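PDB 1RP3: RNA polymerase sigma factor SIGMA-28 (FliA) from Aquifex aeolicus, which probably directs RNA polymerase to flagellar promoters as an alternative sigma factor and is held here in an inactive complex by the anti-sigma factor FlgM. Local coordinates for residues A[6-9]-A[10-14]; A[15-18]-A[19-23]; A[150-153]-A[154-158]; A[195-199]-A[200-204]. One frame throughout, in Å; residues are numbered along the deposited sequence.

Interaction 1 of 4, residues A[6-9]-A[10-14]; sequences NPYS and NQIER
Tyr8 and Ile12, one turn apart at the start of helix 7-33, meet through an aromatic face. CG1 of Ile12 lies over the Tyr8 ring, 3.9 Å from its centroid and displaced toward the rim, a CH-pi contact in which the nearest ring atom is CZ. CG of the tyrosine, anti to the backbone N (chi1 -177°) and beside the carbonyl carbon, leans the ring toward the side of the next turn, where Ile12 lies. Ile12 CD1 extends the packing past CZ and lies 3.7 Å from the hydroxyl oxygen, Tyr8 OH. Gln11 brings OE1 obliquely to the same ring.

Ser9 contributes mainly through its backbone. Ser9 O accepts Glu13 N at 2.9 Å in a nearly straight bond, and CG of Glu13, set beside its own backbone N by chi1 (-55°), also lies close to that oxygen. Ser9 N in turn is held by the N-cap residue Asn6, whose OD1 accepts it at 3.0 Å in the plane of the side-chain carbonyl; Tyr8 N and Ser9 OG add weak bonds to that oxygen. Asn10 N closes the first full turn on Asn6 O at 3.1 Å. The Asn10 side chain folds back toward the helix start, its ND2 3.5 Å from Asn6 O.

The chemistry is that of a helix start supplying its own acceptors. Amides of the first turn, which have no preceding carbonyl to bind, turn to the Asn6 side chain, and the partial negative charge of OD1 would be expected to interact favourably with the positive end of the helix dipole. The tyrosine-isoleucine pair adds an apolar clasp to an otherwise largely exposed turn.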
loop_
_atom_site.group_PDB
_atom_site.type_symbol
_atom_site.label_atom_id
_atom_site.label_comp_id
_atom_site.label_asym_id
_atom_site.label_seq_id
_atom_site.Cartn_x
_atom_site.Cartn_y
_atom_site.Cartn_z
ATOM N N ASN A 6 -30.833 -11.644 19.557
ATOM C CA ASN A 6 -31.925 -11.540 18.584
ATOM C C ASN A 6 -31.409 -11.181 17.175
ATOM O O ASN A 6 -30.376 -10.534 17.036
ATOM C CB ASN A 6 -32.924 -10.499 19.131
ATOM C CG ASN A 6 -33.692 -9.763 18.050
ATOM O OD1 ASN A 6 -33.159 -8.869 17.400
ATOM N ND2 ASN A 6 -34.964 -10.094 17.898
ATOM N N PRO A 7 -32.111 -11.624 16.116
ATOM C CA PRO A 7 -31.723 -11.354 14.727
ATOM C C PRO A 7 -31.606 -9.893 14.298
ATOM O O PRO A 7 -30.722 -9.551 13.510
ATOM C CB PRO A 7 -32.790 -12.098 13.926
ATOM C CG PRO A 7 -33.076 -13.276 14.792
ATOM C CD PRO A 7 -33.196 -12.618 16.155
ATOM N N TYR A 8 -32.507 -9.037 14.768
ATOM C CA TYR A 8 -32.439 -7.622 14.405
ATOM C C TYR A 8 -31.146 -7.049 14.975
ATOM O O TYR A 8 -30.443 -6.293 14.312
ATOM C CB TYR A 8 -33.641 -6.838 14.955
ATOM C CG TYR A 8 -33.650 -5.377 14.536
ATOM C CD1 TYR A 8 -33.752 -5.024 13.190
ATOM C CD2 TYR A 8 -33.498 -4.349 15.475
ATOM C CE1 TYR A 8 -33.698 -3.699 12.782
ATOM C CE2 TYR A 8 -33.441 -3.007 15.074
ATOM C CZ TYR A 8 -33.538 -2.697 13.721
ATOM O OH TYR A 8 -33.445 -1.397 13.291
ATOM N N SER A 9 -30.844 -7.433 16.207
ATOM C CA SER A 9 -29.646 -6.984 16.886
ATOM C C SER A 9 -28.378 -7.390 16.134
ATOM O O SER A 9 -27.529 -6.547 15.860
ATOM C CB SER A 9 -29.631 -7.523 18.318
ATOM O OG SER A 9 -30.730 -7.005 19.057
ATOM N N ASN A 10 -28.267 -8.669 15.775
ATOM C CA ASN A 10 -27.102 -9.156 15.045
ATOM C C ASN A 10 -26.907 -8.346 13.769
ATOM O O ASN A 10 -25.799 -7.889 13.484
ATOM C CB ASN A 10 -27.228 -10.654 14.713
ATOM C CG ASN A 10 -26.892 -11.551 15.909
ATOM O OD1 ASN A 10 -25.943 -11.282 16.642
ATOM N ND2 ASN A 10 -27.668 -12.618 16.106
ATOM N N GLN A 11 -28.000 -8.115 13.052
ATOM C CA GLN A 11 -27.984 -7.364 11.809
ATOM C C GLN A 11 -27.436 -5.949 11.992
ATOM O O GLN A 11 -26.554 -5.513 11.240
ATOM C CB GLN A 11 -29.398 -7.310 11.235
ATOM C CG GLN A 11 -29.576 -6.413 10.025
ATOM C CD GLN A 11 -31.012 -6.411 9.513
ATOM O OE1 GLN A 11 -31.963 -6.173 10.268
ATOM N NE2 GLN A 11 -31.176 -6.680 8.220
ATOM N N ILE A 12 -27.952 -5.250 13.000
ATOM C CA ILE A 12 -27.540 -3.885 13.289
ATOM C C ILE A 12 -26.095 -3.799 13.761
ATOM O O ILE A 12 -25.346 -2.936 13.302
ATOM C CB ILE A 12 -28.488 -3.214 14.335
ATOM C CG1 ILE A 12 -29.891 -3.070 13.748
ATOM C CG2 ILE A 12 -27.966 -1.836 14.767
ATOM C CD1 ILE A 12 -29.939 -2.289 12.450
ATOM N N GLU A 13 -25.709 -4.676 14.686
ATOM C CA GLU A 13 -24.340 -4.663 15.200
ATOM C C GLU A 13 -23.369 -4.779 14.025
ATOM O O GLU A 13 -22.384 -4.048 13.949
ATOM C CB GLU A 13 -24.085 -5.813 16.188
ATOM C CG GLU A 13 -25.043 -5.916 17.390
ATOM C CD GLU A 13 -25.062 -4.694 18.296
ATOM O OE1 GLU A 13 -24.140 -3.850 18.212
ATOM O OE2 GLU A 13 -26.010 -4.587 19.109
ATOM N N ARG A 14 -23.696 -5.673 13.095
ATOM C CA ARG A 14 -22.900 -5.924 11.911
ATOM C C ARG A 14 -22.762 -4.650 11.059
ATOM O O ARG A 14 -21.640 -4.213 10.765
ATOM C CB ARG A 14 -23.554 -7.053 11.110
ATOM C CG ARG A 14 -22.767 -7.551 9.908
ATOM C CD ARG A 14 -23.564 -8.600 9.158
ATOM N NE ARG A 14 -22.873 -9.082 7.967
ATOM C CZ ARG A 14 -23.472 -9.669 6.936
ATOM N NH1 ARG A 14 -24.787 -9.852 6.943
ATOM N NH2 ARG A 14 -22.753 -10.086 5.902
#

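Interaction 2 of 4, residues A[15-18]-A[19-23]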
loop_
_atom_site.group_PDB
_atom_site.type_symbol
_atom_site.label_atom_id
_atom_site.label_comp_id
_atom_site.label_asym_id
_atom_site.label_seq_id
_atom_site.Cartn_x
_atom_site.Cartn_y
_atom_site.Cartn_z
ATOM N N GLU A 15 -23.891 -4.022 10.724
ATOM C CA GLU A 15 -23.869 -2.803 9.913
ATOM C C GLU A 15 -23.092 -1.668 10.552
ATOM O O GLU A 15 -22.313 -0.988 9.883
ATOM C CB GLU A 15 -25.278 -2.360 9.531
ATOM C CG GLU A 15 -25.845 -3.247 8.434
ATOM C CD GLU A 15 -27.288 -2.946 8.047
ATOM O OE1 GLU A 15 -27.753 -1.794 8.253
ATOM O OE2 GLU A 15 -27.943 -3.877 7.513
ATOM N N GLU A 16 -23.286 -1.477 11.847
ATOM C CA GLU A 16 -22.580 -0.433 12.565
ATOM C C GLU A 16 -21.084 -0.701 12.506
ATOM O O GLU A 16 -20.279 0.219 12.369
ATOM C CB GLU A 16 -23.029 -0.387 14.030
ATOM C CG GLU A 16 -24.455 0.123 14.251
ATOM C CD GLU A 16 -24.681 1.527 13.713
ATOM O OE1 GLU A 16 -23.720 2.337 13.721
ATOM O OE2 GLU A 16 -25.824 1.816 13.286
ATOM N N LEU A 17 -20.721 -1.978 12.605
ATOM C CA LEU A 17 -19.320 -2.389 12.576
ATOM C C LEU A 17 -18.727 -2.091 11.184
ATOM O O LEU A 17 -17.652 -1.507 11.080
ATOM C CB LEU A 17 -19.210 -3.869 12.965
ATOM C CG LEU A 17 -18.009 -4.380 13.779
ATOM C CD1 LEU A 17 -17.633 -3.427 14.911
ATOM C CD2 LEU A 17 -18.352 -5.754 14.350
ATOM N N ILE A 18 -19.472 -2.414 10.127
ATOM C CA ILE A 18 -19.035 -2.152 8.758
ATOM C C ILE A 18 -18.860 -0.652 8.580
ATOM O O ILE A 18 -17.785 -0.175 8.216
ATOM C CB ILE A 18 -20.057 -2.690 7.720
ATOM C CG1 ILE A 18 -20.122 -4.216 7.801
ATOM C CG2 ILE A 18 -19.667 -2.276 6.309
ATOM C CD1 ILE A 18 -21.177 -4.835 6.897
ATOM N N LEU A 19 -19.919 0.083 8.894
ATOM C CA LEU A 19 -19.944 1.539 8.808
ATOM C C LEU A 19 -18.757 2.140 9.546
ATOM O O LEU A 19 -18.066 3.001 9.016
ATOM C CB LEU A 19 -21.238 2.048 9.443
ATOM C CG LEU A 19 -22.081 3.157 8.821
ATOM C CD1 LEU A 19 -22.215 2.965 7.322
ATOM C CD2 LEU A 19 -23.468 3.124 9.484
ATOM N N LYS A 20 -18.509 1.648 10.756
ATOM C CA LYS A 20 -17.425 2.138 11.600
ATOM C C LYS A 20 -16.064 2.089 10.927
ATOM O O LYS A 20 -15.284 3.024 11.056
ATOM C CB LYS A 20 -17.373 1.362 12.927
ATOM C CG LYS A 20 -16.248 1.804 13.851
ATOM C CD LYS A 20 -16.193 1.004 15.153
ATOM C CE LYS A 20 -15.088 1.560 16.064
ATOM N NZ LYS A 20 -15.027 0.837 17.368
ATOM N N TYR A 21 -15.802 1.020 10.182
ATOM C CA TYR A 21 -14.517 0.846 9.523
ATOM C C TYR A 21 -14.365 1.287 8.065
ATOM O O TYR A 21 -13.286 1.155 7.484
ATOM C CB TYR A 21 -14.035 -0.584 9.730
ATOM C CG TYR A 21 -13.684 -0.856 11.171
ATOM C CD1 TYR A 21 -12.527 -0.315 11.729
ATOM C CD2 TYR A 21 -14.523 -1.617 11.990
ATOM C CE1 TYR A 21 -12.213 -0.516 13.070
ATOM C CE2 TYR A 21 -14.220 -1.832 13.332
ATOM C CZ TYR A 21 -13.059 -1.276 13.868
ATOM O OH TYR A 21 -12.737 -1.492 15.191
ATOM N N LEU A 22 -15.429 1.808 7.462
ATOM C CA LEU A 22 -15.329 2.309 6.091
ATOM C C LEU A 22 -14.181 3.367 5.943
ATOM O O LEU A 22 -13.500 3.414 4.923
ATOM C CB LEU A 22 -16.669 2.895 5.629
ATOM C CG LEU A 22 -17.697 2.075 4.828
ATOM C CD1 LEU A 22 -17.045 0.947 4.059
ATOM C CD2 LEU A 22 -18.737 1.526 5.744
ATOM N N PRO A 23 -13.986 4.250 6.944
ATOM C CA PRO A 23 -12.904 5.239 6.821
ATOM C C PRO A 23 -11.551 4.548 6.739
ATOM O O PRO A 23 -10.626 5.050 6.098
ATOM C CB PRO A 23 -13.015 6.035 8.122
ATOM C CG PRO A 23 -14.466 5.981 8.408
ATOM C CD PRO A 23 -14.818 4.545 8.124
#
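From Glu15 to Lys20 the backbone keeps a regular alpha-helical pattern, and then it relaxes ahead of a proline. Leu19 N meets Glu15 O at 2.8 Å in a nearly straight bond, and Lys20 N meets Glu16 O at the same length in a more bent bond. Tyr21 N reaches Leu17 O at 3.3 Å and also makes a weak bond to Ile18 O. Leu22 N finds Ile18 O only weakly, at 3.2 Å. Pro23 has no amide hydrogen to give to the turn before it, and the helix is kinked there.

The side chains follow this geometry. Leu17 and Tyr21 run side by side in the same direction, with Leu17 CD1 coming to 4.1 Å from Tyr21 CE2. The tyrosine CG lies beside its backbone N and anti to the carbonyl carbon (chi1 -68°), an orientation that swings CD2 back to 3.3 Å from Leu17 O. In the neighbouring pair, Ile18 and Leu22, CD2 of Leu22 folds back over the preceding turn: it lies 3.1 Å from Ile18 O and 4.0 Å from Ile18 CG2, the two side chains meeting at an angle. That methyl thus sits close to a carbonyl whose two amide bonds are both weak.

In sigma-70 region 2, this part of helix 7-33 is clasped between two partners. Leu17, Ile18, Tyr21 and Leu22 pack on Val57, Ile54, Leu53 and Val50 of helix 42-58. Ile11 of the FlgM chain touches Ile18, Leu19 and Leu22, so Ile18 and Leu22 contribute both to the sigma factor's own helix packing and to the anti-sigma interface.

Interaction 3 of 4, residues A[150-153]-A[154-158]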
loop_
_atom_site.group_PDB
_atom_site.type_symbol
_atom_site.label_atom_id
_atom_site.label_comp_id
_atom_site.label_asym_id
_atom_site.label_seq_id
_atom_site.Cartn_x
_atom_site.Cartn_y
_atom_site.Cartn_z
ATOM N N VAL A 150 5.474 -12.272 1.037
ATOM C CA VAL A 150 6.297 -12.662 2.168
ATOM C C VAL A 150 5.628 -12.256 3.474
ATOM O O VAL A 150 5.426 -13.085 4.371
ATOM C CB VAL A 150 7.710 -12.046 2.067
ATOM C CG1 VAL A 150 8.535 -12.383 3.306
ATOM C CG2 VAL A 150 8.405 -12.545 0.796
ATOM N N PHE A 151 5.245 -10.988 3.560
ATOM C CA PHE A 151 4.570 -10.482 4.745
ATOM C C PHE A 151 3.257 -11.196 5.020
ATOM O O PHE A 151 2.838 -11.289 6.169
ATOM C CB PHE A 151 4.327 -8.982 4.630
ATOM C CG PHE A 151 5.486 -8.155 5.045
ATOM C CD1 PHE A 151 5.652 -7.798 6.376
ATOM C CD2 PHE A 151 6.429 -7.747 4.116
ATOM C CE1 PHE A 151 6.733 -7.029 6.770
ATOM C CE2 PHE A 151 7.511 -6.979 4.500
ATOM C CZ PHE A 151 7.668 -6.624 5.831
ATOM N N ARG A 152 2.585 -11.651 3.964
ATOM C CA ARG A 152 1.323 -12.372 4.132
ATOM C C ARG A 152 1.583 -13.760 4.722
ATOM O O ARG A 152 0.774 -14.275 5.497
ATOM C CB ARG A 152 0.554 -12.505 2.817
ATOM C CG ARG A 152 -0.846 -13.046 3.045
ATOM C CD ARG A 152 -1.637 -13.214 1.771
ATOM N NE ARG A 152 -1.870 -11.943 1.097
ATOM C CZ ARG A 152 -2.918 -11.682 0.327
ATOM N NH1 ARG A 152 -3.861 -12.596 0.133
ATOM N NH2 ARG A 152 -2.974 -10.524 -0.313
ATOM N N ASP A 153 2.701 -14.369 4.329
ATOM C CA ASP A 153 3.086 -15.676 4.850
ATOM C C ASP A 153 3.208 -15.555 6.371
ATOM O O ASP A 153 2.729 -16.418 7.104
ATOM C CB ASP A 153 4.428 -16.137 4.257
ATOM C CG ASP A 153 4.284 -16.785 2.880
ATOM O OD1 ASP A 153 3.225 -17.385 2.588
ATOM O OD2 ASP A 153 5.258 -16.709 2.090
ATOM N N PHE A 154 3.804 -14.459 6.842
ATOM C CA PHE A 154 3.960 -14.240 8.278
ATOM C C PHE A 154 2.599 -14.045 8.924
ATOM O O PHE A 154 2.285 -14.703 9.909
ATOM C CB PHE A 154 4.822 -13.009 8.569
ATOM C CG PHE A 154 6.219 -13.084 8.013
ATOM C CD1 PHE A 154 6.863 -14.306 7.846
ATOM C CD2 PHE A 154 6.901 -11.918 7.669
ATOM C CE1 PHE A 154 8.170 -14.369 7.345
ATOM C CE2 PHE A 154 8.205 -11.968 7.169
ATOM C CZ PHE A 154 8.841 -13.198 7.007
ATOM N N ALA A 155 1.790 -13.158 8.344
ATOM C CA ALA A 155 0.454 -12.842 8.847
ATOM C C ALA A 155 -0.482 -14.044 8.889
ATOM O O ALA A 155 -1.286 -14.180 9.809
ATOM C CB ALA A 155 -0.165 -11.741 8.012
ATOM N N ARG A 156 -0.386 -14.897 7.873
ATOM C CA ARG A 156 -1.208 -16.098 7.769
ATOM C C ARG A 156 -0.959 -17.001 8.977
ATOM O O ARG A 156 -1.864 -17.701 9.447
ATOM C CB ARG A 156 -0.879 -16.827 6.462
ATOM C CG ARG A 156 -1.729 -18.040 6.162
ATOM C CD ARG A 156 -1.472 -18.555 4.746
ATOM N NE ARG A 156 -2.121 -17.741 3.716
ATOM C CZ ARG A 156 -1.489 -17.166 2.693
ATOM N NH1 ARG A 156 -0.172 -17.301 2.550
ATOM N NH2 ARG A 156 -2.181 -16.474 1.790
ATOM N N ASP A 157 0.263 -16.936 9.503
ATOM C CA ASP A 157 0.660 -17.736 10.661
ATOM C C ASP A 157 0.289 -17.099 12.004
ATOM O O ASP A 157 -0.310 -17.757 12.862
ATOM C CB ASP A 157 2.166 -18.032 10.620
ATOM C CG ASP A 157 2.576 -18.886 9.417
ATOM O OD1 ASP A 157 1.724 -19.622 8.862
ATOM O OD2 ASP A 157 3.765 -18.824 9.029
ATOM N N TYR A 158 0.632 -15.825 12.187
ATOM C CA TYR A 158 0.331 -15.157 13.446
ATOM C C TYR A 158 -1.117 -14.730 13.673
ATOM O O TYR A 158 -1.516 -14.507 14.814
ATOM C CB TYR A 158 1.319 -14.011 13.735
ATOM C CG TYR A 158 1.214 -12.763 12.880
ATOM C CD1 TYR A 158 0.069 -11.961 12.906
ATOM C CD2 TYR A 158 2.297 -12.340 12.105
ATOM C CE1 TYR A 158 0.006 -10.770 12.185
ATOM C CE2 TYR A 158 2.245 -11.151 11.380
ATOM C CZ TYR A 158 1.098 -10.369 11.426
ATOM O OH TYR A 158 1.042 -9.188 10.721
#
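This is an intrahelical contact near the C-terminal end of helix 129-158, in sigma-70 region 3, and it combines an aromatic face with a charged flank. On the apolar flank the Phe154 ring lies back along the helix, with Val150 O 3.7 Å above the centre of one face. Val150 CG1 meets the ring at CZ, 3.8 Å away, the two side chains pointing the same way. Val150 O also accepts Phe154 N at 3.3 Å, in the carbonyl plane.

On the charged flank Arg156 has two neighbours from the preceding turn. Asp153 OD1 comes to NH1 of Arg156 at 3.4 Å, at the edge of the guanidinium and in its plane, a rather long salt bridge. Arg152 CG lies over a guanidinium face, and its CD approaches Arg156 NH2 at 3.3 Å. A bend at chi3 (-77°) folds the Arg156 head back toward these partners. Arg152 NH1 is instead paired with Asp82 of helix 66-85, and its NE with Glu148, which would be expected to offset the nearness of the two like charges.

Around the helix, Phe154 packs on Leu177 of helix 167-185 and makes a cation-pi contact with Lys180, while Val150 and Phe151 touch helix 217-236. Ala155 rests on Leu74 of helix 66-85, and Phe151 stacks on Phe87 of the FlgM chain.

Interaction 4 of 4, residues A[195-199]-A[200-204]; sequences VIQLI and FYEEL
Gln197 O takes two backbone donors, Tyr201 N and Glu202 N, each at 2.9 Å; the second lies nearly along the carbonyl direction and marks a wider pi-type turn as the helix comes to its end. Just before it, Phe200 N makes a regular bond to Ile196 O. Beyond it the chain reverses through Glu203, which has positive phi, and Leu204 N returns to Leu198 O at 3.2 Å, with a weak second bond to Ile199 O. Glu203 CA also approaches Ile199 O, at 3.1 Å, as a CA-H...O contact.

Among the side chains, Ile199 CG2 lies over a Phe200 face, 3.8 Å from the centroid. It gets there because CG2 stands anti to the backbone N, beside the carbonyl and hence the next residue. Ile196 CG2 meets Phe200 CD1 at 3.9 Å. Gln197 CG packs on Tyr201 CB, while its amide and Glu202 OE2 both bind Tyr72 of the FlgM chain.

Leu198, Ile199 and Leu204 pack on Val209 of helix 206-212, and Ile196 on helix 217-236. This helix end and turn belong to the helix-turn-helix domain of sigma-70 region 4, here bound by the anti-sigma factor.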
loop_
_atom_site.group_PDB
_atom_site.type_symbol
_atom_site.label_atom_id
_atom_site.label_comp_id
_atom_site.label_asym_id
_atom_site.label_seq_id
_atom_site.Cartn_x
_atom_site.Cartn_y
_atom_site.Cartn_z
ATOM N N VAL A 195 15.809 6.151 0.552
ATOM C CA VAL A 195 14.661 6.193 -0.336
ATOM C C VAL A 195 13.501 5.427 0.292
ATOM O O VAL A 195 12.363 5.889 0.266
ATOM C CB VAL A 195 15.008 5.602 -1.721
ATOM C CG1 VAL A 195 13.741 5.261 -2.508
ATOM C CG2 VAL A 195 15.867 6.583 -2.502
ATOM N N ILE A 196 13.799 4.280 0.896
ATOM C CA ILE A 196 12.764 3.474 1.524
ATOM C C ILE A 196 12.120 4.226 2.680
ATOM O O ILE A 196 10.899 4.201 2.834
ATOM C CB ILE A 196 13.307 2.122 2.024
ATOM C CG1 ILE A 196 13.687 1.236 0.840
ATOM C CG2 ILE A 196 12.256 1.402 2.847
ATOM C CD1 ILE A 196 12.526 0.910 -0.085
ATOM N N GLN A 197 12.931 4.936 3.459
ATOM C CA GLN A 197 12.392 5.673 4.592
ATOM C C GLN A 197 11.479 6.804 4.126
ATOM O O GLN A 197 10.384 6.988 4.671
ATOM C CB GLN A 197 13.513 6.214 5.489
ATOM C CG GLN A 197 13.002 6.907 6.756
ATOM C CD GLN A 197 14.116 7.275 7.741
ATOM O OE1 GLN A 197 14.905 6.423 8.172
ATOM N NE2 GLN A 197 14.157 8.542 8.127
ATOM N N LEU A 198 11.907 7.547 3.106
ATOM C CA LEU A 198 11.096 8.654 2.609
ATOM C C LEU A 198 9.783 8.169 2.006
ATOM O O LEU A 198 8.753 8.845 2.100
ATOM C CB LEU A 198 11.869 9.482 1.579
ATOM C CG LEU A 198 13.005 10.400 2.054
ATOM C CD1 LEU A 198 13.602 11.108 0.859
ATOM C CD2 LEU A 198 12.521 11.420 3.057
ATOM N N ILE A 199 9.817 6.976 1.419
ATOM C CA ILE A 199 8.637 6.413 0.789
ATOM C C ILE A 199 7.643 5.773 1.742
ATOM O O ILE A 199 6.454 6.071 1.683
ATOM C CB ILE A 199 9.025 5.406 -0.322
ATOM C CG1 ILE A 199 9.490 6.181 -1.558
ATOM C CG2 ILE A 199 7.845 4.499 -0.668
ATOM C CD1 ILE A 199 9.756 5.346 -2.782
ATOM N N PHE A 200 8.140 4.940 2.651
ATOM C CA PHE A 200 7.276 4.222 3.576
ATOM C C PHE A 200 7.109 4.801 4.962
ATOM O O PHE A 200 6.044 4.666 5.557
ATOM C CB PHE A 200 7.721 2.763 3.690
ATOM C CG PHE A 200 7.602 1.993 2.409
ATOM C CD1 PHE A 200 8.655 1.955 1.515
ATOM C CD2 PHE A 200 6.456 1.257 2.127
ATOM C CE1 PHE A 200 8.575 1.193 0.349
ATOM C CE2 PHE A 200 6.364 0.489 0.960
ATOM C CZ PHE A 200 7.430 0.455 0.073
ATOM N N TYR A 201 8.169 5.382 5.513
ATOM C CA TYR A 201 8.068 5.965 6.840
ATOM C C TYR A 201 7.491 7.374 6.728
ATOM O O TYR A 201 6.672 7.773 7.547
ATOM C CB TYR A 201 9.423 5.966 7.552
ATOM C CG TYR A 201 9.395 6.642 8.905
ATOM C CD1 TYR A 201 8.798 6.021 10.001
ATOM C CD2 TYR A 201 9.943 7.916 9.082
ATOM C CE1 TYR A 201 8.745 6.651 11.242
ATOM C CE2 TYR A 201 9.898 8.557 10.312
ATOM C CZ TYR A 201 9.298 7.922 11.390
ATOM O OH TYR A 201 9.250 8.568 12.608
ATOM N N GLU A 202 7.909 8.122 5.710
ATOM C CA GLU A 202 7.381 9.467 5.505
ATOM C C GLU A 202 6.111 9.440 4.644
ATOM O O GLU A 202 5.399 10.432 4.549
ATOM C CB GLU A 202 8.433 10.385 4.873
ATOM C CG GLU A 202 9.741 10.518 5.659
ATOM C CD GLU A 202 9.597 11.226 7.008
ATOM O OE1 GLU A 202 8.562 11.891 7.262
ATOM O OE2 GLU A 202 10.543 11.121 7.822
ATOM N N GLU A 203 5.830 8.289 4.037
ATOM C CA GLU A 203 4.648 8.095 3.197
ATOM C C GLU A 203 4.563 9.088 2.038
ATOM O O GLU A 203 3.554 9.760 1.827
ATOM C CB GLU A 203 3.378 8.115 4.048
ATOM C CG GLU A 203 3.342 7.010 5.100
ATOM C CD GLU A 203 2.059 6.998 5.911
ATOM O OE1 GLU A 203 1.702 8.037 6.508
ATOM O OE2 GLU A 203 1.404 5.938 5.953
ATOM N N LEU A 204 5.640 9.136 1.265
ATOM C CA LEU A 204 5.727 10.023 0.124
ATOM C C LEU A 204 5.860 9.264 -1.176
ATOM O O LEU A 204 6.661 8.353 -1.276
ATOM C CB LEU A 204 6.931 10.948 0.285
ATOM C CG LEU A 204 6.846 11.939 1.443
ATOM C CD1 LEU A 204 8.113 12.766 1.479
ATOM C CD2 LEU A 204 5.613 12.826 1.297
#

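All four contacts are made within a helix or at its end, yet they differ with their surroundings. Interaction 1 is a surface contact far from the chain's centre, where a capping asparagine supplies what the helix start lacks. Interaction 2 continues the same helix 7-33, about 14 Å away between centres, and is partly buried, with Leu, Ile and Tyr side chains turned to helix 42-58 and FlgM. Interaction 3, also partly buried, pairs a charged flank with an aromatic one. Interaction 4 is the buried one, centred about 12 Å from the chain's centre, and its turn is closed by backbone bonds. FlgM reaches residues in all four, though only Arg14 in interaction 1.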